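Local coordinates for ADP/ATP-dependent NAD(P)H-hydrate dehydratase (Bacillus subtilis, PDB 3RPZ), which catalyses the ADP- or ATP-dependent dehydration of hydrated NAD(P)H, a reaction that restores the normal nicotinamide cofactor, at residues A211-T217 with A259-A264. Residues are numbered along the deposited sequence; the frame is centred on the assembly and turned at random.
Sequences ALAKGGT and AHTLLA. With AMP (adenosine monophosphate), chain C.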
# COMPACT_ATOMS: atom_id res chain seq x y z
N ALA A 211 22.64 -3.40 7.73
CA ALA A 211 21.27 -3.04 7.32
C ALA A 211 20.28 -4.06 7.80
O ALA A 211 19.10 -3.75 8.03
CB ALA A 211 21.15 -2.80 5.83
N LEU A 212 20.73 -5.30 7.96
CA LEU A 212 19.88 -6.40 8.44
C LEU A 212 19.63 -6.39 9.93
O LEU A 212 18.79 -7.15 10.42
CB LEU A 212 20.45 -7.77 8.00
CG LEU A 212 20.50 -7.99 6.51
CD1 LEU A 212 21.31 -9.25 6.21
CD2 LEU A 212 19.10 -8.08 5.92
N ALA A 213 20.35 -5.56 10.67
CA ALA A 213 20.27 -5.51 12.14
C ALA A 213 19.08 -4.66 12.62
O ALA A 213 19.23 -3.60 13.21
CB ALA A 213 21.59 -5.00 12.72
N LYS A 214 17.89 -5.16 12.26
CA LYS A 214 16.64 -4.41 12.53
C LYS A 214 15.50 -5.41 12.53
O LYS A 214 15.49 -6.37 11.77
CB LYS A 214 16.42 -3.30 11.53
CG LYS A 214 15.34 -2.29 11.95
CD LYS A 214 15.10 -1.21 10.94
CE LYS A 214 16.28 -0.27 10.75
NZ LYS A 214 16.09 0.64 9.59
N GLY A 215 14.49 -5.14 13.34
CA GLY A 215 13.34 -6.01 13.46
C GLY A 215 12.73 -6.40 12.12
O GLY A 215 12.45 -5.55 11.28
N GLY A 216 12.43 -7.70 12.04
CA GLY A 216 11.73 -8.24 10.91
C GLY A 216 12.57 -8.99 9.93
O GLY A 216 12.07 -9.78 9.13
N THR A 217 13.87 -8.69 9.88
CA THR A 217 14.66 -9.30 8.83
C THR A 217 14.75 -10.82 8.94
O THR A 217 14.80 -11.52 7.90
CB THR A 217 16.05 -8.68 8.71
OG1 THR A 217 16.72 -8.89 9.93
CG2 THR A 217 15.97 -7.18 8.40
N ALA A 259 22.66 2.12 5.34
CA ALA A 259 22.42 0.91 6.07
C ALA A 259 21.55 1.10 7.31
O ALA A 259 21.01 0.13 7.80
CB ALA A 259 23.78 0.24 6.50
N HIS A 260 21.40 2.31 7.79
CA HIS A 260 20.52 2.54 8.93
C HIS A 260 19.07 2.50 8.58
O HIS A 260 18.22 2.48 9.51
CB HIS A 260 20.83 3.89 9.52
CG HIS A 260 22.17 3.96 10.16
ND1 HIS A 260 22.48 3.29 11.33
CD2 HIS A 260 23.29 4.63 9.80
CE1 HIS A 260 23.74 3.54 11.64
NE2 HIS A 260 24.25 4.38 10.75
N THR A 261 18.73 2.50 7.29
CA THR A 261 17.38 2.91 6.85
C THR A 261 16.58 1.78 6.19
O THR A 261 15.42 2.02 5.85
CB THR A 261 17.43 4.08 5.89
OG1 THR A 261 18.02 3.68 4.63
CG2 THR A 261 18.23 5.26 6.45
N LEU A 262 17.12 0.56 6.05
CA LEU A 262 16.39 -0.56 5.42
C LEU A 262 15.21 -0.99 6.27
O LEU A 262 15.33 -1.09 7.46
CB LEU A 262 17.32 -1.72 5.20
CG LEU A 262 16.73 -2.98 4.55
CD1 LEU A 262 16.29 -2.77 3.12
CD2 LEU A 262 17.75 -4.14 4.64
N LEU A 263 14.09 -1.29 5.62
CA LEU A 263 12.98 -1.99 6.29
C LEU A 263 12.91 -3.39 5.71
O LEU A 263 13.03 -3.58 4.50
CB LEU A 263 11.68 -1.24 6.05
CG LEU A 263 11.66 0.20 6.56
CD1 LEU A 263 10.38 0.94 6.17
CD2 LEU A 263 11.77 0.18 8.10
N ALA A 264 12.67 -4.39 6.55
CA ALA A 264 12.73 -5.78 6.16
C ALA A 264 11.92 -6.10 4.94
O ALA A 264 12.39 -6.89 4.10
CB ALA A 264 12.30 -6.69 7.31
P AMP C . 16.38 -12.02 13.51
O1P AMP C . 15.38 -10.96 12.93
O2P AMP C . 16.98 -11.43 14.73
O3P AMP C . 15.62 -13.32 13.66
O5' AMP C . 17.28 -12.30 12.31
C5' AMP C . 18.23 -11.26 11.85
C4' AMP C . 18.67 -11.57 10.46
O4' AMP C . 19.51 -10.48 9.96
C3' AMP C . 19.49 -12.83 10.30
O3' AMP C . 19.37 -13.31 8.98
C2' AMP C . 20.88 -12.24 10.57
O2' AMP C . 21.96 -13.11 10.18
C1' AMP C . 20.83 -10.98 9.74
N9 AMP C . 21.71 -9.93 10.27
C8 AMP C . 21.47 -9.11 11.30
N7 AMP C . 22.52 -8.26 11.54
C5 AMP C . 23.41 -8.57 10.58
C6 AMP C . 24.77 -8.08 10.26
N6 AMP C . 25.31 -7.10 11.01
N1 AMP C . 25.37 -8.67 9.22
C2 AMP C . 24.83 -9.65 8.49
N3 AMP C . 23.59 -10.18 8.73
C4 AMP C . 22.98 -9.65 9.75
O HOH W 1 16.14 -3.80 8.08
O HOH W 2 18.57 -0.86 8.48
O HOH W 3 13.52 -3.97 9.25
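Lys-214 reaches across to the 259-264 loop and places its ammonium group between two backbone carbonyls, a worked example of a lysine binding carbonyls of a neighbouring interhelical connection. NZ donates to His-260 O and to Leu-262 O, each at 2.8 Å, and approaches both from above the carbonyl plane. The chain leaves with CG anti to the backbone N (chi1 -166°) and stays extended until a bend at chi3 (-66°) turns the amine onto the loop. Met-54 O of the second subunit takes a further bond from NZ, so the amine joins this connection to the second subunit.

Beside this polar grip, CD2 of Leu-262 lies 3.8 Å from Ala-211 CB, and Ala-211 CA makes a CA-H...O contact with Ala-259 O at 3.2 Å. Waters fill in between the backbones: one donates to both Ala-211 O and Leu-262 O, and another joins Gly-215 O to Ala-264 N. Ala-264 CB presses on Gly-216, 3.5 Å from its C; this glycine, third in the type II turn Lys-214 to Thr-217, N-caps helix 217-231, touches the bound NADPH hydrate and probably opens the family's glycine-rich GTGD segment. In Thr-217, chi1 of 62° sends OG1 to Leu-212 O (2.7 Å, in the carbonyl plane) and the AMP ribose, and CG2 to Ala-264, while Leu-212 CB packs on N9 of the adenine.

The nucleotide-binding loop between strand 202-204 and helix 217-231 is thus backed by the connection from helix 235-256 to helix 264-277, with Leu-267 of the last helix touching Leu-212, Thr-217 and Leu-262.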